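PDB 1KUT: phosphoribosylaminoimidazole-succinocarboxamide synthase from Thermotoga maritima, which catalyses the ATP-dependent joining of L-aspartate to the imidazole carboxylate intermediate of purine biosynthesis, forming the succinocarboxamide SAICAR with release of ADP and phosphate. Local coordinates for residues B[62-67]-B[71-76]; B[48-53]-B[185-190]. All blocks are in the same frame, centred on the assembly; numbering follows the deposited sequence.

Contact 1 of 2, residues B[62-67]-B[71-76]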
# COMPACT_ATOMS: atom_id res chain seq x y z
N HIS B 62 -20.79 0.04 -16.67
CA HIS B 62 -21.77 1.11 -16.78
C HIS B 62 -22.16 1.53 -18.20
O HIS B 62 -23.01 2.41 -18.37
CB HIS B 62 -21.30 2.32 -15.94
CG HIS B 62 -20.17 3.11 -16.54
ND1 HIS B 62 -19.26 2.58 -17.43
CD2 HIS B 62 -19.76 4.39 -16.31
CE1 HIS B 62 -18.35 3.49 -17.74
NE2 HIS B 62 -18.64 4.60 -17.07
N LEU B 63 -21.58 0.90 -19.22
CA LEU B 63 -21.91 1.26 -20.60
C LEU B 63 -23.31 0.87 -21.04
O LEU B 63 -23.71 -0.30 -20.95
CB LEU B 63 -20.92 0.63 -21.60
CG LEU B 63 -21.31 0.72 -23.09
CD1 LEU B 63 -21.30 2.19 -23.55
CD2 LEU B 63 -20.34 -0.11 -23.97
N VAL B 64 -24.07 1.84 -21.53
CA VAL B 64 -25.39 1.52 -22.05
C VAL B 64 -25.23 1.44 -23.57
O VAL B 64 -25.68 0.48 -24.18
CB VAL B 64 -26.45 2.57 -21.66
CG1 VAL B 64 -27.80 2.22 -22.34
CG2 VAL B 64 -26.61 2.60 -20.13
N GLU B 65 -24.56 2.42 -24.17
CA GLU B 65 -24.33 2.41 -25.61
C GLU B 65 -23.35 3.47 -26.05
O GLU B 65 -23.09 4.43 -25.32
CB GLU B 65 -25.65 2.58 -26.40
CG GLU B 65 -26.31 3.95 -26.32
CD GLU B 65 -27.44 4.11 -27.35
OE1 GLU B 65 -28.43 4.83 -27.06
OE2 GLU B 65 -27.34 3.54 -28.47
N TYR B 66 -22.80 3.31 -27.25
CA TYR B 66 -21.84 4.27 -27.79
C TYR B 66 -22.56 5.29 -28.67
O TYR B 66 -23.32 4.92 -29.55
CB TYR B 66 -20.75 3.54 -28.60
CG TYR B 66 -19.80 4.43 -29.38
CD1 TYR B 66 -19.21 5.55 -28.79
CD2 TYR B 66 -19.47 4.13 -30.70
CE1 TYR B 66 -18.30 6.34 -29.51
CE2 TYR B 66 -18.57 4.91 -31.42
CZ TYR B 66 -17.99 6.01 -30.83
OH TYR B 66 -17.07 6.75 -31.55
N ILE B 67 -22.32 6.57 -28.39
CA ILE B 67 -22.92 7.67 -29.14
C ILE B 67 -21.78 8.39 -29.84
O ILE B 67 -21.18 9.32 -29.30
CB ILE B 67 -23.65 8.67 -28.21
CG1 ILE B 67 -24.57 7.92 -27.23
CG2 ILE B 67 -24.47 9.64 -29.03
CD1 ILE B 67 -25.76 7.22 -27.87
N THR B 71 -18.85 10.10 -27.18
CA THR B 71 -19.78 10.05 -26.05
C THR B 71 -20.28 8.64 -25.73
O THR B 71 -20.53 7.84 -26.62
CB THR B 71 -21.00 10.95 -26.32
OG1 THR B 71 -20.59 12.32 -26.31
CG2 THR B 71 -22.09 10.73 -25.27
N LEU B 72 -20.42 8.36 -24.44
CA LEU B 72 -20.91 7.05 -24.00
C LEU B 72 -22.14 7.25 -23.12
O LEU B 72 -22.12 8.05 -22.18
CB LEU B 72 -19.84 6.33 -23.19
CG LEU B 72 -19.19 5.08 -23.77
CD1 LEU B 72 -18.73 5.33 -25.18
CD2 LEU B 72 -18.02 4.69 -22.89
N LYS B 73 -23.22 6.54 -23.43
CA LYS B 73 -24.39 6.66 -22.59
C LYS B 73 -24.15 5.64 -21.49
O LYS B 73 -24.03 4.43 -21.74
CB LYS B 73 -25.66 6.33 -23.38
CG LYS B 73 -26.95 6.54 -22.60
CD LYS B 73 -28.11 6.10 -23.47
CE LYS B 73 -29.31 5.62 -22.67
NZ LYS B 73 -30.26 4.87 -23.57
N VAL B 74 -24.05 6.12 -20.26
CA VAL B 74 -23.78 5.25 -19.13
C VAL B 74 -24.84 5.33 -18.05
O VAL B 74 -25.63 6.28 -18.01
CB VAL B 74 -22.43 5.59 -18.48
CG1 VAL B 74 -21.31 5.35 -19.48
CG2 VAL B 74 -22.42 7.04 -18.02
N ILE B 75 -24.86 4.32 -17.19
CA ILE B 75 -25.79 4.29 -16.08
C ILE B 75 -25.08 4.95 -14.90
O ILE B 75 -23.90 4.70 -14.66
CB ILE B 75 -26.13 2.84 -15.64
CG1 ILE B 75 -24.85 2.13 -15.22
CG2 ILE B 75 -26.80 2.09 -16.78
CD1 ILE B 75 -25.08 0.75 -14.64
N PRO B 76 -25.78 5.82 -14.16
CA PRO B 76 -25.12 6.46 -13.03
C PRO B 76 -24.57 5.45 -12.02
O PRO B 76 -25.12 4.37 -11.83
CB PRO B 76 -26.22 7.34 -12.43
CG PRO B 76 -27.50 6.71 -12.93
CD PRO B 76 -27.15 6.32 -14.33
O HOH W 1 -20.33 12.21 -29.13

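Contact 2 of 2, residues B[48-53]-B[185-190]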
# COMPACT_ATOMS: atom_id res chain seq x y z
N ALA B 48 -16.06 1.41 -25.52
CA ALA B 48 -17.35 0.80 -25.83
C ALA B 48 -17.26 -0.60 -26.40
O ALA B 48 -18.11 -1.44 -26.15
CB ALA B 48 -18.11 1.68 -26.79
N ILE B 49 -16.23 -0.85 -27.19
CA ILE B 49 -15.99 -2.17 -27.76
C ILE B 49 -15.58 -3.12 -26.64
O ILE B 49 -16.19 -4.16 -26.42
CB ILE B 49 -14.87 -2.09 -28.83
CG1 ILE B 49 -15.41 -1.39 -30.08
CG2 ILE B 49 -14.30 -3.48 -29.11
CD1 ILE B 49 -14.47 -1.42 -31.25
N LEU B 50 -14.52 -2.76 -25.93
CA LEU B 50 -14.06 -3.59 -24.83
C LEU B 50 -15.16 -3.88 -23.78
O LEU B 50 -15.41 -5.03 -23.44
CB LEU B 50 -12.84 -2.93 -24.17
CG LEU B 50 -11.42 -3.23 -24.70
CD1 LEU B 50 -11.46 -4.03 -26.01
CD2 LEU B 50 -10.65 -1.93 -24.86
N MSE B 51 -15.85 -2.84 -23.30
CA MSE B 51 -16.90 -3.03 -22.28
C MSE B 51 -18.10 -3.84 -22.75
O MSE B 51 -18.74 -4.53 -21.95
CB MSE B 51 -17.39 -1.67 -21.78
CG MSE B 51 -16.35 -0.90 -21.03
SE MSE B 51 -17.22 0.42 -19.93
CE MSE B 51 -17.96 1.56 -21.28
N LYS B 52 -18.41 -3.75 -24.04
CA LYS B 52 -19.50 -4.52 -24.64
C LYS B 52 -19.10 -6.00 -24.55
O LYS B 52 -19.88 -6.85 -24.12
CB LYS B 52 -19.68 -4.10 -26.10
CG LYS B 52 -20.86 -4.75 -26.81
CD LYS B 52 -22.18 -4.29 -26.21
CE LYS B 52 -23.37 -4.91 -26.94
NZ LYS B 52 -24.64 -4.75 -26.17
N TYR B 53 -17.86 -6.28 -24.93
CA TYR B 53 -17.31 -7.63 -24.89
C TYR B 53 -17.40 -8.21 -23.48
O TYR B 53 -17.74 -9.38 -23.29
CB TYR B 53 -15.84 -7.59 -25.32
CG TYR B 53 -15.04 -8.83 -25.05
CD1 TYR B 53 -15.19 -9.98 -25.83
CD2 TYR B 53 -14.08 -8.84 -24.04
CE1 TYR B 53 -14.40 -11.12 -25.61
CE2 TYR B 53 -13.29 -9.96 -23.80
CZ TYR B 53 -13.45 -11.10 -24.59
OH TYR B 53 -12.65 -12.20 -24.36
N ASP B 185 -15.54 4.34 -15.31
CA ASP B 185 -14.44 4.95 -16.05
C ASP B 185 -14.33 4.49 -17.50
O ASP B 185 -15.32 4.50 -18.23
CB ASP B 185 -13.12 4.72 -15.33
CG ASP B 185 -12.11 5.81 -15.64
OD1 ASP B 185 -12.45 7.00 -15.45
OD2 ASP B 185 -10.97 5.50 -16.06
N GLU B 186 -13.13 4.11 -17.93
CA GLU B 186 -12.93 3.70 -19.32
C GLU B 186 -11.96 2.53 -19.47
O GLU B 186 -11.53 1.91 -18.49
CB GLU B 186 -12.41 4.90 -20.12
CG GLU B 186 -10.97 5.34 -19.77
CD GLU B 186 -10.48 6.55 -20.59
OE1 GLU B 186 -10.80 7.70 -20.22
OE2 GLU B 186 -9.78 6.34 -21.61
N ILE B 187 -11.63 2.22 -20.73
CA ILE B 187 -10.69 1.15 -21.04
C ILE B 187 -10.02 1.50 -22.36
O ILE B 187 -10.51 1.15 -23.43
CB ILE B 187 -11.39 -0.21 -21.20
CG1 ILE B 187 -12.16 -0.58 -19.94
CG2 ILE B 187 -10.34 -1.28 -21.40
CD1 ILE B 187 -12.83 -1.95 -20.02
N SER B 188 -8.88 2.17 -22.28
CA SER B 188 -8.17 2.56 -23.49
C SER B 188 -6.69 2.66 -23.20
O SER B 188 -6.27 2.38 -22.08
CB SER B 188 -8.68 3.92 -23.96
OG SER B 188 -8.34 4.92 -23.00
N PRO B 189 -5.89 3.04 -24.21
CA PRO B 189 -4.44 3.16 -23.99
C PRO B 189 -4.13 4.04 -22.80
O PRO B 189 -3.05 3.97 -22.23
CB PRO B 189 -3.95 3.74 -25.32
CG PRO B 189 -4.83 2.99 -26.31
CD PRO B 189 -6.21 3.12 -25.64
N ASP B 190 -5.09 4.88 -22.41
CA ASP B 190 -4.88 5.74 -21.25
C ASP B 190 -4.90 4.94 -19.93
O ASP B 190 -4.36 5.39 -18.93
CB ASP B 190 -5.97 6.81 -21.16
CG ASP B 190 -5.73 7.99 -22.08
OD1 ASP B 190 -6.45 8.99 -21.94
OD2 ASP B 190 -4.82 7.93 -22.93

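Contact 1 of 2, residues B[62-67]-B[71-76]
The His62 imidazole lies with one face against Val74, whose CG1 stands over the ring centre, 3.6 Å from the His62 centroid and 10° off the normal, a CH-pi contact. Near the plane of the same ring, the carbonyl oxygen of Ile75 sits at the edge. With CG between backbone N and carbonyl carbon (chi1 74°), the imidazole runs side by side with Val74. With an alanine here the CH-pi partner is gone, and Val74 CG1 would probably be left without the ring face it packs against. The Tyr66 ring is met obliquely, its CD1 3.6 Å from Leu72 CD1, while its hydroxyl bonds to Pro69 O. The two strands form an antiparallel beta hairpin at one margin of a five-stranded sheet, 71-74 pairing on its other side with strand 16-21. A classic bulge interrupts the register: Val64 N (2.6 Å) and Glu65 N (3.2 Å) both donate to Lys73 O, the former nearly end-on, the latter on a lone pair in the carbonyl plane. Beyond it, Lys73 N returns a bond to Glu65 O at 2.8 Å. The extended Lys73 chain runs past Val64 CG1 and Glu65 CG, its NZ making a long salt bridge with Glu65 OE1 (3.9 Å) and its cation also meeting the Tyr16 ring. At the turn, a water links Ile67 O to Thr71 OG1.

Contact 2 of 2, residues B[48-53]-B[185-190]
Residues 48-53 are one stretch of helix 39-55, with Lys52 N bonded to Ala48 O at 3.1 Å, whereas 185-190 is a loop whose backbone is extended from Glu186 to Ser188 and comes nearest at Leu50 and Ile187, CA to CA 6.9 Å. Three buried side chains carry the contact. Ile187 points at the helix and divides its branches between two neighbours. Its CG2, anti to the backbone N (chi1 -57° for CG1), meets Leu50 CD2 at 3.5 Å. The other branch, CG1 with CD1 at its tip, reaches Met51, where CD1 lies 3.8 Å from the CG of this selenomethionine. Leu50 CD2 also approaches the backbone, standing 3.4 Å from Ile187 O. Outside the two segments, Ile187 N donates a hydrogen bond to Thr47 OG1, tying the loop to the same helix, and Cys224 of helix 214-229 packs on Leu50. The polar side chains of the loop turn to one another and to residues outside the two segments: Ser188 OG donates to Glu186 OE2, a bond modelled so short that its exact length is doubtful, Glu186 OE1 forms a salt bridge with Lys8, and Asp190 is held by Lys39 and Tyr217. Between residues 48-53 and the loop joining strands 181-183 and 192-196 the side chains touch through carbon, with 182 Å² buried in all. Apolar and buried, the three touching side chains rely on close van der Waals fit, while the polar Ile187 N finds its acceptor just beyond the segment, in Thr47 OG1.

Contact 1 lies within the chain loop that contact 2 closes, and their centres are 11 Å apart. Met51 belongs to both neighbourhoods: its CG faces Ile187, while its CE comes 3.1 Å from Leu63 CB and 3.5 Å from Leu72 CD2. Helix 39-55 is therefore packed between the hairpin and the 185-190 loop. A second junction avoids the helix, His62 CE1 lying 3.2 Å from Asp185 O, and backbone hydrogen bonding between His62 and Leu183 joins the hairpin to the strand leading into that loop. Neither pair of segments includes a bound nucleotide or substrate.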